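Local coordinates for 1,3-1,4-beta-glucanase (Hordeum vulgare, PDB 1AQ0), which hydrolyses mixed-linkage 1,3-1,4-beta-D-glucans, cutting beta-1,4 bonds within the chain, at residues Gln41-Thr46 / Pro81-Arg86; Met277-Gln282 / Leu293-Met298. All blocks are in the same frame, centred on the assembly; numbering follows the deposited sequence.

In the fold
Both contacts belong to one glycosyl hydrolase family 17 chain, a TIM barrel. Both segments of contact 1 precede those of contact 2 in the sequence. Contact 1 joins the end region of helix 37-43 and the turn after it to the loop entering strand 84-92. It lies at the N-terminal ends of the neighbouring strands 49-54 and 84-92. Contact 2 is made by loop segments that come after strand 273-274, the last of the parallel sheet. The centres are 23 Å apart and the nearest atoms about 11 Å apart. Helix 15-25 touches segment 41-46 beside contact 1, through Val19, and packs on side chains of contact 2 through Val18 and Met21. The two contacts thus join different parts of the fold.

Contact 1. Residues Gln41-Thr46 / Pro81-Arg86; sequences QAVGGT and PKVSFR
Gly44 and Val83 bring the two backbones within 4.2 Å of each other, CA to CA, and beside them Gly45 N donates to Lys82 O at 2.7 Å. This bond is nearly straight at the hydrogen (164°), but the donor stands above the carbonyl plane. Gly44 CA lies 3.5 Å from Lys82 O in a CA-H...O contact. Gly44 and Gly45 are the middle residues of a type II turn from Val43 to Thr46, where the chain leaves the helix. A water links the backbones again: it donates to Val43 O and accepts from Ser84 N. Val43 O also accepts a hydrogen bond from Thr46 OG1.

In the TIM barrel this contact lies on the N-terminal side of adjacent parallel strands, 49-54 and 84-92. Val50 of the first strand touches both Val43 and Val83.

The two valines cross at about a right angle. With chi1 at 75°, methyl CG1 of Val43 sits between the backbone N and the carbonyl carbon and reaches Val83 CG2 at 3.9 Å. Val83 CG2 also rests against Gly44 CA at 3.8 Å. Val83 CG1 also touches Val43 CG1, and sits over the centre of one face of the Phe85 ring. The Lys82 side chain touches through CB, 3.6 Å from Gly45 N, and the extended chain then leads its amine away from the turn.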
ATOM      1  N   GLN A  41      -0.734   9.849 -32.936  1.00 14.20           N
ATOM      2  CA  GLN A  41       0.310   9.656 -33.940  1.00 16.81           C
ATOM      3  C   GLN A  41       1.630  10.239 -33.421  1.00 15.61           C
ATOM      4  O   GLN A  41       2.678   9.603 -33.523  1.00 17.89           O
ATOM      5  CB  GLN A  41      -0.102  10.307 -35.275  1.00 19.39           C
ATOM      6  CG  GLN A  41      -1.203   9.521 -36.027  1.00 31.31           C
ATOM      7  CD  GLN A  41      -1.968  10.345 -37.069  1.00 35.55           C
ATOM      8  OE1 GLN A  41      -1.387  11.150 -37.799  1.00 38.79           O
ATOM      9  NE2 GLN A  41      -3.279  10.130 -37.143  1.00 35.82           N
ATOM     10  N   ALA A  42       1.549  11.403 -32.784  1.00 14.71           N
ATOM     11  CA  ALA A  42       2.720  12.094 -32.247  1.00 14.30           C
ATOM     12  C   ALA A  42       3.338  11.509 -30.969  1.00 13.85           C
ATOM     13  O   ALA A  42       4.540  11.641 -30.747  1.00 15.24           O
ATOM     14  CB  ALA A  42       2.394  13.562 -32.033  1.00 11.93           C
ATOM     15  N   VAL A  43       2.525  10.882 -30.127  1.00 13.76           N
ATOM     16  CA  VAL A  43       3.024  10.324 -28.871  1.00 13.23           C
ATOM     17  C   VAL A  43       3.649   8.931 -29.016  1.00 14.49           C
ATOM     18  O   VAL A  43       4.324   8.454 -28.108  1.00 12.60           O
ATOM     19  CB  VAL A  43       1.905  10.322 -27.775  1.00 12.58           C
ATOM     20  CG1 VAL A  43       0.881   9.223 -28.035  1.00 10.10           C
ATOM     21  CG2 VAL A  43       2.509  10.202 -26.383  1.00 11.33           C
ATOM     22  N   GLY A  44       3.430   8.281 -30.156  1.00 15.60           N
ATOM     23  CA  GLY A  44       3.989   6.956 -30.370  1.00 13.97           C
ATOM     24  C   GLY A  44       5.508   6.929 -30.355  1.00 14.95           C
ATOM     25  O   GLY A  44       6.158   7.829 -30.884  1.00 15.21           O
ATOM     26  N   GLY A  45       6.073   5.911 -29.715  1.00 13.91           N
ATOM     27  CA  GLY A  45       7.519   5.767 -29.652  1.00 16.32           C
ATOM     28  C   GLY A  45       8.272   6.734 -28.752  1.00 16.14           C
ATOM     29  O   GLY A  45       9.505   6.786 -28.798  1.00 16.27           O
ATOM     30  N   THR A  46       7.554   7.460 -27.899  1.00 16.50           N
ATOM     31  CA  THR A  46       8.186   8.432 -27.007  1.00 14.56           C
ATOM     32  C   THR A  46       8.362   7.941 -25.577  1.00 15.62           C
ATOM     33  O   THR A  46       9.084   8.559 -24.794  1.00 18.22           O
ATOM     34  CB  THR A  46       7.380   9.740 -26.931  1.00 16.57           C
ATOM     35  OG1 THR A  46       6.073   9.458 -26.412  1.00 14.10           O
ATOM     36  CG2 THR A  46       7.280  10.406 -28.301  1.00 15.49           C
ATOM     37  N   PRO A  81       0.304   0.841 -32.392  1.00 18.38           N
ATOM     38  CA  PRO A  81       1.181  -0.096 -31.682  1.00 17.98           C
ATOM     39  C   PRO A  81       2.395   0.524 -30.983  1.00 15.38           C
ATOM     40  O   PRO A  81       2.969  -0.090 -30.092  1.00 18.63           O
ATOM     41  CB  PRO A  81       1.594  -1.072 -32.784  1.00 15.97           C
ATOM     42  CG  PRO A  81       1.609  -0.211 -34.003  1.00 15.84           C
ATOM     43  CD  PRO A  81       0.333   0.577 -33.843  1.00 17.72           C
ATOM     44  N   LYS A  82       2.789   1.726 -31.391  1.00 15.37           N
ATOM     45  CA  LYS A  82       3.941   2.396 -30.785  1.00 14.33           C
ATOM     46  C   LYS A  82       3.575   3.234 -29.554  1.00 14.91           C
ATOM     47  O   LYS A  82       4.453   3.836 -28.931  1.00 14.52           O
ATOM     48  CB  LYS A  82       4.641   3.290 -31.811  1.00 14.74           C
ATOM     49  CG  LYS A  82       5.058   2.575 -33.077  1.00 16.37           C
ATOM     50  CD  LYS A  82       5.684   3.542 -34.056  1.00 20.01           C
ATOM     51  CE  LYS A  82       6.113   2.819 -35.324  1.00 23.06           C
ATOM     52  NZ  LYS A  82       6.980   3.677 -36.173  1.00 29.56           N
ATOM     53  N   VAL A  83       2.284   3.326 -29.239  1.00 13.98           N
ATOM     54  CA  VAL A  83       1.844   4.107 -28.081  1.00 12.98           C
ATOM     55  C   VAL A  83       1.826   3.273 -26.804  1.00 12.04           C
ATOM     56  O   VAL A  83       1.328   2.150 -26.792  1.00 13.02           O
ATOM     57  CB  VAL A  83       0.440   4.732 -28.306  1.00 13.28           C
ATOM     58  CG1 VAL A  83      -0.018   5.496 -27.054  1.00 10.58           C
ATOM     59  CG2 VAL A  83       0.472   5.668 -29.499  1.00 11.22           C
ATOM     60  N   SER A  84       2.374   3.831 -25.729  1.00 12.33           N
ATOM     61  CA  SER A  84       2.402   3.147 -24.443  1.00 12.82           C
ATOM     62  C   SER A  84       1.094   3.395 -23.689  1.00 12.79           C
ATOM     63  O   SER A  84       1.034   4.234 -22.793  1.00 12.92           O
ATOM     64  CB  SER A  84       3.584   3.644 -23.612  1.00 13.38           C
ATOM     65  OG  SER A  84       4.796   3.486 -24.327  1.00 22.14           O
ATOM     66  N   PHE A  85       0.036   2.698 -24.090  1.00 11.67           N
ATOM     67  CA  PHE A  85      -1.261   2.840 -23.445  1.00 11.40           C
ATOM     68  C   PHE A  85      -1.204   2.259 -22.044  1.00 13.01           C
ATOM     69  O   PHE A  85      -0.654   1.177 -21.833  1.00 14.45           O
ATOM     70  CB  PHE A  85      -2.347   2.121 -24.246  1.00  9.47           C
ATOM     71  CG  PHE A  85      -2.708   2.804 -25.528  1.00 11.22           C
ATOM     72  CD1 PHE A  85      -3.413   4.003 -25.515  1.00 12.06           C
ATOM     73  CD2 PHE A  85      -2.366   2.243 -26.750  1.00 10.03           C
ATOM     74  CE1 PHE A  85      -3.774   4.637 -26.709  1.00 12.16           C
ATOM     75  CE2 PHE A  85      -2.721   2.866 -27.949  1.00 12.15           C
ATOM     76  CZ  PHE A  85      -3.427   4.065 -27.925  1.00 10.25           C
ATOM     77  N   ARG A  86      -1.782   2.978 -21.093  1.00 12.20           N
ATOM     78  CA  ARG A  86      -1.805   2.540 -19.708  1.00 12.38           C
ATOM     79  C   ARG A  86      -3.242   2.195 -19.326  1.00 11.23           C
ATOM     80  O   ARG A  86      -3.520   1.083 -18.873  1.00 10.87           O
ATOM     81  CB  ARG A  86      -1.229   3.643 -18.821  1.00 15.59           C
ATOM     82  CG  ARG A  86      -1.023   3.275 -17.369  1.00 21.27           C
ATOM     83  CD  ARG A  86      -0.008   4.222 -16.755  1.00 25.55           C
ATOM     84  NE  ARG A  86       0.080   4.110 -15.305  1.00 30.92           N
ATOM     85  CZ  ARG A  86       0.441   3.013 -14.644  1.00 35.63           C
ATOM     86  NH1 ARG A  86       0.753   1.902 -15.300  1.00 38.37           N
ATOM     87  NH2 ARG A  86       0.515   3.035 -13.318  1.00 35.69           N
TER
HETATM   88  O   HOH W   1       3.597   6.501 -26.062  1.00 14.61           O

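Contact 2. Residues Met277-Gln282 / Leu293-Met298; sequences MFNENQ and LFYPNM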
ATOM      1  N   MET A 277      -2.526  21.063 -19.244  1.00  6.06           N
ATOM      2  CA  MET A 277      -1.354  21.538 -19.965  1.00  5.10           C
ATOM      3  C   MET A 277      -1.445  22.999 -20.385  1.00  6.75           C
ATOM      4  O   MET A 277      -0.535  23.780 -20.119  1.00  7.20           O
ATOM      5  CB  MET A 277      -1.099  20.668 -21.197  1.00  5.31           C
ATOM      6  CG  MET A 277       0.246  20.914 -21.874  1.00  7.19           C
ATOM      7  SD  MET A 277       1.646  20.419 -20.848  1.00 12.50           S
ATOM      8  CE  MET A 277       3.005  20.604 -22.014  1.00  9.21           C
ATOM      9  N   PHE A 278      -2.556  23.373 -21.017  1.00  7.75           N
ATOM     10  CA  PHE A 278      -2.745  24.739 -21.499  1.00  6.80           C
ATOM     11  C   PHE A 278      -4.027  25.372 -21.004  1.00  8.19           C
ATOM     12  O   PHE A 278      -4.958  24.685 -20.575  1.00  9.00           O
ATOM     13  CB  PHE A 278      -2.838  24.771 -23.035  1.00  5.15           C
ATOM     14  CG  PHE A 278      -1.626  24.253 -23.745  1.00  6.99           C
ATOM     15  CD1 PHE A 278      -0.491  25.046 -23.879  1.00  6.86           C
ATOM     16  CD2 PHE A 278      -1.625  22.979 -24.295  1.00  7.85           C
ATOM     17  CE1 PHE A 278       0.630  24.574 -24.544  1.00  8.04           C
ATOM     18  CE2 PHE A 278      -0.509  22.497 -24.965  1.00  9.11           C
ATOM     19  CZ  PHE A 278       0.622  23.297 -25.089  1.00  8.36           C
ATOM     20  N   ASN A 279      -4.055  26.700 -21.059  1.00  9.08           N
ATOM     21  CA  ASN A 279      -5.250  27.467 -20.736  1.00  6.96           C
ATOM     22  C   ASN A 279      -6.128  27.156 -21.961  1.00  5.15           C
ATOM     23  O   ASN A 279      -5.630  27.083 -23.089  1.00  7.27           O
ATOM     24  CB  ASN A 279      -4.939  28.973 -20.696  1.00  7.16           C
ATOM     25  CG  ASN A 279      -4.406  29.441 -19.350  1.00  8.80           C
ATOM     26  OD1 ASN A 279      -4.517  28.742 -18.346  1.00 10.89           O
ATOM     27  ND2 ASN A 279      -3.836  30.637 -19.324  1.00  5.97           N
ATOM     28  N   GLU A 280      -7.414  26.932 -21.751  1.00  7.52           N
ATOM     29  CA  GLU A 280      -8.299  26.600 -22.857  1.00  6.26           C
ATOM     30  C   GLU A 280      -9.344  27.681 -23.058  1.00  8.99           C
ATOM     31  O   GLU A 280     -10.257  27.836 -22.246  1.00 10.46           O
ATOM     32  CB  GLU A 280      -8.937  25.239 -22.597  1.00  6.74           C
ATOM     33  CG  GLU A 280      -7.923  24.116 -22.664  1.00  8.49           C
ATOM     34  CD  GLU A 280      -8.463  22.809 -22.155  1.00 10.96           C
ATOM     35  OE1 GLU A 280      -9.448  22.307 -22.723  1.00 11.59           O
ATOM     36  OE2 GLU A 280      -7.889  22.277 -21.183  1.00 16.61           O
ATOM     37  N   ASN A 281      -9.208  28.426 -24.153  1.00 13.15           N
ATOM     38  CA  ASN A 281     -10.110  29.537 -24.453  1.00 13.82           C
ATOM     39  C   ASN A 281     -11.551  29.215 -24.858  1.00 16.40           C
ATOM     40  O   ASN A 281     -12.382  30.119 -24.939  1.00 17.55           O
ATOM     41  CB  ASN A 281      -9.468  30.509 -25.456  1.00 13.65           C
ATOM     42  CG  ASN A 281      -9.322  29.926 -26.850  1.00 12.49           C
ATOM     43  OD1 ASN A 281      -9.621  28.763 -27.096  1.00 16.38           O
ATOM     44  ND2 ASN A 281      -8.851  30.744 -27.773  1.00 17.94           N
ATOM     45  N   GLN A 282     -11.862  27.946 -25.101  1.00 16.49           N
ATOM     46  CA  GLN A 282     -13.224  27.586 -25.470  1.00 16.81           C
ATOM     47  C   GLN A 282     -13.996  26.976 -24.317  1.00 18.40           C
ATOM     48  O   GLN A 282     -14.961  26.244 -24.522  1.00 20.79           O
ATOM     49  CB  GLN A 282     -13.256  26.690 -26.705  1.00 16.24           C
ATOM     50  CG  GLN A 282     -12.882  27.436 -27.969  1.00 19.38           C
ATOM     51  CD  GLN A 282     -12.972  26.585 -29.212  1.00 24.95           C
ATOM     52  OE1 GLN A 282     -13.030  27.108 -30.321  1.00 32.26           O
ATOM     53  NE2 GLN A 282     -12.963  25.269 -29.041  1.00 28.34           N
ATOM     54  N   LEU A 293      -0.811  25.108 -17.276  1.00  6.83           N
ATOM     55  CA  LEU A 293       0.551  25.219 -16.774  1.00  6.95           C
ATOM     56  C   LEU A 293       1.281  26.130 -17.769  1.00  7.92           C
ATOM     57  O   LEU A 293       2.219  26.843 -17.404  1.00  7.25           O
ATOM     58  CB  LEU A 293       1.229  23.845 -16.760  1.00  7.27           C
ATOM     59  CG  LEU A 293       0.730  22.816 -15.742  1.00 10.45           C
ATOM     60  CD1 LEU A 293       1.168  21.404 -16.151  1.00  8.12           C
ATOM     61  CD2 LEU A 293       1.262  23.190 -14.369  1.00 10.06           C
ATOM     62  N   PHE A 294       0.818  26.110 -19.022  1.00  6.92           N
ATOM     63  CA  PHE A 294       1.398  26.902 -20.109  1.00  8.40           C
ATOM     64  C   PHE A 294       0.371  27.758 -20.838  1.00  9.70           C
ATOM     65  O   PHE A 294      -0.817  27.429 -20.899  1.00  8.31           O
ATOM     66  CB  PHE A 294       2.026  25.995 -21.179  1.00  7.05           C
ATOM     67  CG  PHE A 294       3.157  25.148 -20.687  1.00  9.79           C
ATOM     68  CD1 PHE A 294       2.913  23.893 -20.129  1.00  9.48           C
ATOM     69  CD2 PHE A 294       4.469  25.603 -20.773  1.00  8.82           C
ATOM     70  CE1 PHE A 294       3.960  23.105 -19.662  1.00 12.46           C
ATOM     71  CE2 PHE A 294       5.521  24.822 -20.309  1.00 11.59           C
ATOM     72  CZ  PHE A 294       5.265  23.570 -19.752  1.00  9.85           C
ATOM     73  N   TYR A 295       0.841  28.876 -21.374  1.00  8.67           N
ATOM     74  CA  TYR A 295       0.001  29.747 -22.181  1.00 10.93           C
ATOM     75  C   TYR A 295       0.022  29.081 -23.555  1.00  9.89           C
ATOM     76  O   TYR A 295       0.910  28.268 -23.847  1.00  9.55           O
ATOM     77  CB  TYR A 295       0.626  31.138 -22.318  1.00  8.99           C
ATOM     78  CG  TYR A 295       0.493  31.996 -21.102  1.00  7.54           C
ATOM     79  CD1 TYR A 295      -0.757  32.448 -20.685  1.00  7.63           C
ATOM     80  CD2 TYR A 295       1.618  32.380 -20.367  1.00  7.19           C
ATOM     81  CE1 TYR A 295      -0.893  33.262 -19.569  1.00  7.79           C
ATOM     82  CE2 TYR A 295       1.496  33.201 -19.243  1.00  8.59           C
ATOM     83  CZ  TYR A 295       0.234  33.635 -18.854  1.00  8.89           C
ATOM     84  OH  TYR A 295       0.081  34.433 -17.750  1.00 12.06           O
ATOM     85  N   PRO A 296      -0.936  29.432 -24.429  1.00 11.11           N
ATOM     86  CA  PRO A 296      -0.978  28.836 -25.769  1.00 11.78           C
ATOM     87  C   PRO A 296       0.301  29.070 -26.583  1.00 12.46           C
ATOM     88  O   PRO A 296       0.652  28.265 -27.452  1.00 12.38           O
ATOM     89  CB  PRO A 296      -2.187  29.526 -26.405  1.00 13.72           C
ATOM     90  CG  PRO A 296      -3.088  29.737 -25.247  1.00 12.45           C
ATOM     91  CD  PRO A 296      -2.140  30.247 -24.185  1.00 11.58           C
ATOM     92  N   ASN A 297       1.006  30.162 -26.296  1.00 12.58           N
ATOM     93  CA  ASN A 297       2.239  30.466 -27.021  1.00 12.95           C
ATOM     94  C   ASN A 297       3.428  29.659 -26.507  1.00 13.82           C
ATOM     95  O   ASN A 297       4.561  29.886 -26.928  1.00 15.28           O
ATOM     96  CB  ASN A 297       2.553  31.964 -26.966  1.00 14.19           C
ATOM     97  CG  ASN A 297       3.002  32.421 -25.591  1.00 16.55           C
ATOM     98  OD1 ASN A 297       2.845  31.709 -24.605  1.00 18.10           O
ATOM     99  ND2 ASN A 297       3.550  33.621 -25.520  1.00 14.56           N
ATOM    100  N   MET A 298       3.155  28.738 -25.581  1.00 12.03           N
ATOM    101  CA  MET A 298       4.157  27.850 -24.986  1.00 14.99           C
ATOM    102  C   MET A 298       5.011  28.389 -23.831  1.00 14.34           C
ATOM    103  O   MET A 298       5.960  27.730 -23.396  1.00 12.62           O
ATOM    104  CB  MET A 298       5.044  27.219 -26.060  1.00 16.88           C
ATOM    105  CG  MET A 298       4.283  26.343 -27.038  1.00 21.19           C
ATOM    106  SD  MET A 298       5.317  25.803 -28.392  1.00 27.15           S
ATOM    107  CE  MET A 298       5.480  27.346 -29.307  1.00 24.20           C
TER
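Met277 O is gripped by two backbone N-H groups of the other segment. Phe294 N donates to Met277 O at 2.9 Å; Leu293 N adds a weak bond to Met277 O at 3.1 Å. The Phe294 donor stays fairly close to the carbonyl plane, tilted 17° from it. The Phe294 ring turns its edge to the same oxygen, with CD1 of Phe294 3.4 Å from Met277 O. Phe294 O in turn takes a CA-H...O contact from Phe278. The bonds Phe294 N to Met277 O and, weakly, Asn279 N to Phe294 O flank Phe278 and bridge it to Phe294, a single beta bridge.

The Met277 side chain bends at chi2 (67°), which brings its sulfur and methyl round to Phe294. Met277 CE is 3.6 Å from Phe294 CE1, and SD lies oblique to the ring, a Met-aromatic contact. Met277 CG also covers one face of the Phe278 ring, off centre. At the edge of that ring, Tyr295 O lies in plane, 3.5 Å from Phe278 CD1. Tyr295 O accepts from Met298 N as well, closing a type I turn. Asn279 and Tyr295 run side by side with amide and ring planes 82° apart, and Asn279 ND2 is 3.8 Å from Tyr295 CD1. The other end of that amide, OD1, is bonded to Gly292 N.

Helix 15-25 lies alongside: Met21 meets Met277 and Phe294, and Val18 meets Phe278. The segments follow strand 273-274 of the barrel. One good and one weak N-H bond, with a ring edge beside them, probably satisfy Met277 O among the buried side chains of Met277, Phe278, Leu293 and Phe294.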